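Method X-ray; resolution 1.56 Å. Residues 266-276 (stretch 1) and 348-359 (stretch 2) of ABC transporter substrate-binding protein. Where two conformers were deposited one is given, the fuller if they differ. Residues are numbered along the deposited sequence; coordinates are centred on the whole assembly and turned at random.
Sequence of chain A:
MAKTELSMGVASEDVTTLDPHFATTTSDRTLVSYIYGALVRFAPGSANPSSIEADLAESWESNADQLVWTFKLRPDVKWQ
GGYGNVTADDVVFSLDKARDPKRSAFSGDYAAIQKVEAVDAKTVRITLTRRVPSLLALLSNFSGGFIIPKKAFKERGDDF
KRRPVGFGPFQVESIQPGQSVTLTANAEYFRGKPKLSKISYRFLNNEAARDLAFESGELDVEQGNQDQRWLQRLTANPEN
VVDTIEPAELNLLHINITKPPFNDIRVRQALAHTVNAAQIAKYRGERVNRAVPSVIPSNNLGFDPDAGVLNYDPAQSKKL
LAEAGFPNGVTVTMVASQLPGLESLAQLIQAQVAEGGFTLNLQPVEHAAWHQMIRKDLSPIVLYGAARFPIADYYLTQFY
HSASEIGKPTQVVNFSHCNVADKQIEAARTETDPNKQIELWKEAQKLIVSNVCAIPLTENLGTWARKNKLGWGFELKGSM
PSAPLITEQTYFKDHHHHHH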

ATOM      1  N   ARG A 266       7.972 -21.693 -20.751  1.00 16.34           N
ATOM      2  CA  ARG A 266       6.750 -22.211 -21.409  1.00 15.62           C
ATOM      3  C   ARG A 266       5.625 -22.440 -20.406  1.00 17.14           C
ATOM      4  O   ARG A 266       4.451 -22.245 -20.736  1.00 18.29           O
ATOM      5  CB  ARG A 266       7.047 -23.484 -22.187  1.00 18.32           C
ATOM      6  CG  ARG A 266       8.018 -23.226 -23.337  1.00 21.07           C
ATOM      7  CD  ARG A 266       8.487 -24.535 -23.952  1.00 24.91           C
ATOM      8  NE  ARG A 266       9.271 -25.321 -22.997  1.00 23.11           N
ATOM      9  CZ  ARG A 266       9.907 -26.443 -23.302  1.00 40.95           C
ATOM     10  NH1 ARG A 266       9.870 -26.921 -24.539  1.00 29.16           N
ATOM     11  NH2 ARG A 266      10.587 -27.100 -22.370  1.00 30.12           N
ATOM     12  N   VAL A 267       5.976 -22.878 -19.189  1.00 14.16           N
ATOM     13  CA  VAL A 267       4.973 -23.106 -18.139  1.00 15.06           C
ATOM     14  C   VAL A 267       4.403 -21.765 -17.687  1.00 17.43           C
ATOM     15  O   VAL A 267       3.197 -21.646 -17.464  1.00 17.19           O
ATOM     16  CB  VAL A 267       5.532 -23.949 -16.969  1.00 18.30           C
ATOM     17  CG1 VAL A 267       4.469 -24.175 -15.889  1.00 16.59           C
ATOM     18  CG2 VAL A 267       6.066 -25.289 -17.480  1.00 18.21           C
ATOM     19  N   ARG A 268       5.268 -20.743 -17.558  1.00 15.46           N
ATOM     20  CA  ARG A 268       4.808 -19.403 -17.143  1.00 13.86           C
ATOM     21  C   ARG A 268       3.921 -18.818 -18.251  1.00 15.85           C
ATOM     22  O   ARG A 268       2.853 -18.255 -17.980  1.00 15.20           O
ATOM     23  CB  ARG A 268       6.009 -18.471 -16.885  1.00 13.58           C
ATOM     24  CG  ARG A 268       6.903 -18.988 -15.764  1.00 13.89           C
ATOM     25  CD  ARG A 268       7.795 -17.906 -15.165  1.00 15.77           C
ATOM     26  NE  ARG A 268       8.700 -17.283 -16.139  1.00 14.92           N
ATOM     27  CZ  ARG A 268       9.927 -17.720 -16.405  1.00 23.41           C
ATOM     28  NH1 ARG A 268      10.354 -18.871 -15.895  1.00 18.52           N
ATOM     29  NH2 ARG A 268      10.710 -17.049 -17.240  1.00 18.60           N
ATOM     30  N   GLN A 269       4.360 -18.946 -19.520  1.00 14.22           N
ATOM     31  CA  GLN A 269       3.569 -18.463 -20.650  1.00 14.34           C
ATOM     32  C   GLN A 269       2.208 -19.164 -20.686  1.00 16.97           C
ATOM     33  O   GLN A 269       1.178 -18.513 -20.898  1.00 16.58           O
ATOM     34  CB  GLN A 269       4.307 -18.720 -21.966  1.00 16.11           C
ATOM     35  CG  GLN A 269       5.534 -17.825 -22.134  1.00 15.95           C
ATOM     36  CD  GLN A 269       6.384 -18.265 -23.307  1.00 24.01           C
ATOM     37  OE1 GLN A 269       6.426 -19.451 -23.679  1.00 22.42           O
ATOM     38  NE2 GLN A 269       7.095 -17.306 -23.905  1.00 21.77           N
ATOM     39  N   ALA A 270       2.200 -20.487 -20.413  1.00 15.69           N
ATOM     40  CA  ALA A 270       0.941 -21.230 -20.389  1.00 15.67           C
ATOM     41  C   ALA A 270      -0.002 -20.614 -19.343  1.00 17.35           C
ATOM     42  O   ALA A 270      -1.167 -20.417 -19.622  1.00 16.24           O
ATOM     43  CB  ALA A 270       1.196 -22.698 -20.073  1.00 16.93           C
ATOM     44  N   LEU A 271       0.524 -20.285 -18.146  1.00 14.38           N
ATOM     45  CA  LEU A 271      -0.323 -19.687 -17.103  1.00 13.68           C
ATOM     46  C   LEU A 271      -0.860 -18.344 -17.565  1.00 16.41           C
ATOM     47  O   LEU A 271      -2.056 -18.086 -17.426  1.00 17.43           O
ATOM     48  CB  LEU A 271       0.455 -19.550 -15.778  1.00 14.73           C
ATOM     49  CG  LEU A 271      -0.337 -19.078 -14.560  1.00 18.36           C
ATOM     50  CD1 LEU A 271      -1.492 -20.042 -14.220  1.00 17.58           C
ATOM     51  CD2 LEU A 271       0.595 -18.933 -13.357  1.00 19.71           C
ATOM     52  N   ALA A 272       0.018 -17.501 -18.145  1.00 15.28           N
ATOM     53  CA  ALA A 272      -0.375 -16.157 -18.595  1.00 14.81           C
ATOM     54  C   ALA A 272      -1.467 -16.229 -19.677  1.00 17.68           C
ATOM     55  O   ALA A 272      -2.331 -15.344 -19.721  1.00 17.77           O
ATOM     56  CB  ALA A 272       0.833 -15.402 -19.137  1.00 15.98           C
ATOM     57  N   HIS A 273      -1.429 -17.279 -20.529  1.00 13.99           N
ATOM     58  CA  HIS A 273      -2.433 -17.462 -21.610  1.00 14.85           C
ATOM     59  C   HIS A 273      -3.787 -18.002 -21.102  1.00 18.25           C
ATOM     60  O   HIS A 273      -4.741 -18.078 -21.887  1.00 18.03           O
ATOM     61  CB  HIS A 273      -1.900 -18.357 -22.750  1.00 15.28           C
ATOM     62  CG  HIS A 273      -0.894 -17.686 -23.627  1.00 18.06           C
ATOM     63  ND1 HIS A 273      -1.222 -16.572 -24.382  1.00 19.86           N
ATOM     64  CD2 HIS A 273       0.389 -18.028 -23.892  1.00 20.19           C
ATOM     65  CE1 HIS A 273      -0.118 -16.254 -25.054  1.00 19.41           C
ATOM     66  NE2 HIS A 273       0.870 -17.101 -24.800  1.00 19.69           N
ATOM     67  N   THR A 274      -3.879 -18.411 -19.810  1.00 16.37           N
ATOM     68  CA  THR A 274      -5.168 -18.901 -19.349  1.00 15.84           C
ATOM     69  C   THR A 274      -5.751 -18.024 -18.203  1.00 17.96           C
ATOM     70  O   THR A 274      -6.695 -18.447 -17.524  1.00 17.34           O
ATOM     71  CB  THR A 274      -5.129 -20.402 -19.050  1.00 19.23           C
ATOM     72  OG1 THR A 274      -6.474 -20.849 -18.778  1.00 17.87           O
ATOM     73  CG2 THR A 274      -4.156 -20.770 -17.926  1.00 18.78           C
ATOM     74  N   VAL A 275      -5.205 -16.800 -18.025  1.00 16.48           N
ATOM     75  CA  VAL A 275      -5.809 -15.837 -17.108  0.50 16.56           C
ATOM     76  C   VAL A 275      -6.503 -14.821 -18.017  1.00 20.73           C
ATOM     77  O   VAL A 275      -6.050 -14.559 -19.148  1.00 20.79           O
ATOM     78  CB  VAL A 275      -4.846 -15.161 -16.099  0.50 18.84           C
ATOM     79  CG1 VAL A 275      -4.168 -16.185 -15.196  0.50 18.35           C
ATOM     80  CG2 VAL A 275      -3.821 -14.293 -16.807  0.50 18.18           C
ATOM     81  N   ASN A 276      -7.590 -14.236 -17.525  1.00 19.30           N
ATOM     82  CA  ASN A 276      -8.304 -13.270 -18.343  1.00 18.38           C
ATOM     83  C   ASN A 276      -8.682 -12.075 -17.487  1.00 18.92           C
ATOM     84  O   ASN A 276      -9.763 -12.024 -16.909  1.00 18.84           O
ATOM     85  CB  ASN A 276      -9.512 -13.928 -19.016  1.00 20.83           C
ATOM     86  CG  ASN A 276     -10.063 -13.086 -20.138  1.00 32.80           C
ATOM     87  OD1 ASN A 276     -10.022 -11.848 -20.102  1.00 23.69           O
ATOM     88  ND2 ASN A 276     -10.600 -13.744 -21.155  1.00 34.06           N
ATOM     89  N   LEU A 348     -11.400 -16.660  -8.407  1.00 17.23           N
ATOM     90  CA  LEU A 348     -11.705 -16.382  -9.830  1.00 16.96           C
ATOM     91  C   LEU A 348     -10.588 -16.916 -10.723  1.00 19.52           C
ATOM     92  O   LEU A 348     -10.867 -17.541 -11.755  1.00 19.69           O
ATOM     93  CB  LEU A 348     -11.875 -14.890 -10.077  1.00 16.78           C
ATOM     94  CG  LEU A 348     -13.126 -14.246  -9.440  1.00 22.08           C
ATOM     95  CD1 LEU A 348     -13.123 -12.758  -9.698  1.00 22.94           C
ATOM     96  CD2 LEU A 348     -14.439 -14.852 -10.005  1.00 24.19           C
ATOM     97  N   ILE A 349      -9.319 -16.666 -10.333  0.50 16.65           N
ATOM     98  CA  ILE A 349      -8.137 -17.145 -11.078  0.50 15.62           C
ATOM     99  C   ILE A 349      -8.132 -18.691 -11.094  0.50 18.69           C
ATOM    100  O   ILE A 349      -7.878 -19.291 -12.149  0.50 18.61           O
ATOM    101  CB  ILE A 349      -6.822 -16.600 -10.470  0.50 18.19           C
ATOM    102  CG1 ILE A 349      -6.797 -15.053 -10.443  0.50 18.25           C
ATOM    103  CG2 ILE A 349      -5.580 -17.187 -11.174  0.50 18.20           C
ATOM    104  CD1 ILE A 349      -5.808 -14.538  -9.457  0.50 18.36           C
ATOM    105  N   GLN A 350      -8.400 -19.331  -9.927  1.00 16.22           N
ATOM    106  CA  GLN A 350      -8.443 -20.783  -9.818  1.00 15.65           C
ATOM    107  C   GLN A 350      -9.408 -21.365 -10.875  1.00 18.37           C
ATOM    108  O   GLN A 350      -9.032 -22.275 -11.608  1.00 20.23           O
ATOM    109  CB  GLN A 350      -8.896 -21.177  -8.418  1.00 17.69           C
ATOM    110  CG  GLN A 350      -9.085 -22.671  -8.225  1.00 18.52           C
ATOM    111  CD  GLN A 350      -9.532 -22.921  -6.810  1.00 24.70           C
ATOM    112  OE1 GLN A 350     -10.584 -22.410  -6.371  1.00 22.34           O
ATOM    113  NE2 GLN A 350      -8.734 -23.658  -6.043  1.00 20.02           N
ATOM    114  N   ALA A 351     -10.597 -20.760 -11.029  1.00 15.46           N
ATOM    115  CA  ALA A 351     -11.560 -21.229 -12.047  1.00 17.41           C
ATOM    116  C   ALA A 351     -11.033 -20.972 -13.473  1.00 20.70           C
ATOM    117  O   ALA A 351     -11.169 -21.837 -14.353  1.00 20.79           O
ATOM    118  CB  ALA A 351     -12.905 -20.540 -11.852  1.00 19.19           C
ATOM    119  N   GLN A 352     -10.425 -19.793 -13.701  1.00 17.83           N
ATOM    120  CA  GLN A 352      -9.928 -19.471 -15.032  1.00 17.08           C
ATOM    121  C   GLN A 352      -8.808 -20.382 -15.501  1.00 19.27           C
ATOM    122  O   GLN A 352      -8.800 -20.801 -16.667  1.00 19.53           O
ATOM    123  CB  GLN A 352      -9.429 -18.027 -15.127  1.00 17.22           C
ATOM    124  CG  GLN A 352     -10.536 -16.979 -15.025  1.00 18.04           C
ATOM    125  CD  GLN A 352      -9.954 -15.600 -15.312  1.00 21.28           C
ATOM    126  OE1 GLN A 352      -8.735 -15.347 -15.180  1.00 20.57           O
ATOM    127  NE2 GLN A 352     -10.808 -14.680 -15.720  1.00 19.56           N
ATOM    128  N   VAL A 353      -7.823 -20.634 -14.625  1.00 15.89           N
ATOM    129  CA  VAL A 353      -6.611 -21.327 -15.067  1.00 14.98           C
ATOM    130  C   VAL A 353      -6.832 -22.828 -15.301  1.00 17.83           C
ATOM    131  O   VAL A 353      -6.027 -23.468 -15.982  1.00 17.84           O
ATOM    132  CB  VAL A 353      -5.374 -21.035 -14.190  1.00 17.88           C
ATOM    133  CG1 VAL A 353      -5.115 -19.534 -14.117  1.00 16.01           C
ATOM    134  CG2 VAL A 353      -5.485 -21.662 -12.802  1.00 18.50           C
ATOM    135  N   ALA A 354      -7.942 -23.370 -14.796  1.00 17.65           N
ATOM    136  CA  ALA A 354      -8.289 -24.770 -15.080  1.00 17.84           C
ATOM    137  C   ALA A 354      -8.499 -24.982 -16.591  1.00 19.40           C
ATOM    138  O   ALA A 354      -8.233 -26.065 -17.108  1.00 19.10           O
ATOM    139  CB  ALA A 354      -9.565 -25.140 -14.346  1.00 19.86           C
ATOM    140  N   GLU A 355      -8.965 -23.949 -17.302  1.00 18.99           N
ATOM    141  CA  GLU A 355      -9.195 -24.057 -18.742  1.00 19.91           C
ATOM    142  C   GLU A 355      -7.913 -24.373 -19.531  1.00 21.52           C
ATOM    143  O   GLU A 355      -7.964 -25.130 -20.502  1.00 20.21           O
ATOM    144  CB  GLU A 355      -9.860 -22.767 -19.260  1.00 22.36           C
ATOM    145  CG  GLU A 355     -10.751 -22.997 -20.457  1.00 32.76           C
ATOM    146  CD  GLU A 355     -11.914 -23.947 -20.234  1.00 37.02           C
ATOM    147  OE1 GLU A 355     -12.594 -23.856 -19.184  1.00 32.41           O
ATOM    148  OE2 GLU A 355     -12.142 -24.791 -21.128  1.00 35.48           O
ATOM    149  N   GLY A 356      -6.788 -23.815 -19.076  1.00 18.66           N
ATOM    150  CA  GLY A 356      -5.496 -23.993 -19.721  1.00 18.26           C
ATOM    151  C   GLY A 356      -4.654 -25.115 -19.164  1.00 21.15           C
ATOM    152  O   GLY A 356      -3.502 -25.270 -19.571  1.00 21.91           O
ATOM    153  N   GLY A 357      -5.218 -25.874 -18.229  1.00 17.28           N
ATOM    154  CA  GLY A 357      -4.530 -27.041 -17.687  1.00 17.15           C
ATOM    155  C   GLY A 357      -3.899 -26.912 -16.315  1.00 19.92           C
ATOM    156  O   GLY A 357      -3.121 -27.803 -15.939  1.00 20.92           O
ATOM    157  N   PHE A 358      -4.233 -25.845 -15.555  1.00 15.68           N
ATOM    158  CA  PHE A 358      -3.664 -25.681 -14.210  1.00 16.02           C
ATOM    159  C   PHE A 358      -4.691 -25.971 -13.163  1.00 18.59           C
ATOM    160  O   PHE A 358      -5.775 -25.375 -13.197  1.00 18.36           O
ATOM    161  CB  PHE A 358      -3.138 -24.255 -13.990  1.00 16.12           C
ATOM    162  CG  PHE A 358      -1.922 -23.931 -14.827  1.00 15.84           C
ATOM    163  CD1 PHE A 358      -2.058 -23.459 -16.124  1.00 17.80           C
ATOM    164  CD2 PHE A 358      -0.636 -24.066 -14.298  1.00 16.18           C
ATOM    165  CE1 PHE A 358      -0.931 -23.162 -16.897  1.00 18.68           C
ATOM    166  CE2 PHE A 358       0.493 -23.748 -15.062  1.00 19.06           C
ATOM    167  CZ  PHE A 358       0.340 -23.298 -16.359  1.00 17.84           C
ATOM    168  N   THR A 359      -4.345 -26.845 -12.185  1.00 17.45           N
ATOM    169  CA  THR A 359      -5.246 -27.060 -11.074  1.00 18.12           C
ATOM    170  C   THR A 359      -4.593 -26.368  -9.904  1.00 21.46           C
ATOM    171  O   THR A 359      -3.582 -26.840  -9.379  1.00 19.36           O
ATOM    172  CB  THR A 359      -5.456 -28.549 -10.765  1.00 20.22           C
ATOM    173  OG1 THR A 359      -5.923 -29.204 -11.936  1.00 20.81           O
ATOM    174  CG2 THR A 359      -6.458 -28.743  -9.633  1.00 20.56           C
TER

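Each stretch opens as a helix that begins earlier in the chain, and the two meet most closely near where those helices give way to turns. A type I turn from Ala272 to Val275 places Thr274 against Gly356 of the second stretch; their CA atoms lie 5.1 Å apart. Gly356 leaves the hollow that Thr274 fills: a CB modelled on this glycine would sit 2.4 Å from CB of Thr274, a plain clash. The threonine hydroxyl is thereby sunk among backbone polar atoms, where OG1 of Thr274 donates a weak hydrogen bond to O of Gln352 (3.1 Å) and also lies 3.0 Å from N of Gly356.

The largest bump is Phe358, at the start of the strand, whose ring reaches back against the first helix. CD1 of Leu271 covers one face in a CH-pi contact, 3.9 Å from the centroid of the Phe358 ring and almost on the ring normal. At the ring's edge lies the carbonyl of Val267, its O 3.5 Å from CZ of Phe358, while CB of Ala270 approaches CE1 of Phe358 at 3.9 Å. The ring also meets the helix backbone, with CE1 of Phe358 3.5 Å from N of Leu271. Val353 extends this apolar patch, its CG1 lying 3.7 Å from CD1 of Leu271 and 3.6 Å from CG1 of Val275, so that one methyl touches both side chains.

Beyond the valines the contact turns polar. The side-chain amide of Gln352 pairs with the backbone of Asn276 through two nearly straight hydrogen bonds: N of Asn276 donates to OE1 of Gln352 (2.8 Å), and NE2 of Gln352 donates to O of Asn276 (3.1 Å). One amide thus satisfies both a backbone donor and a backbone acceptor.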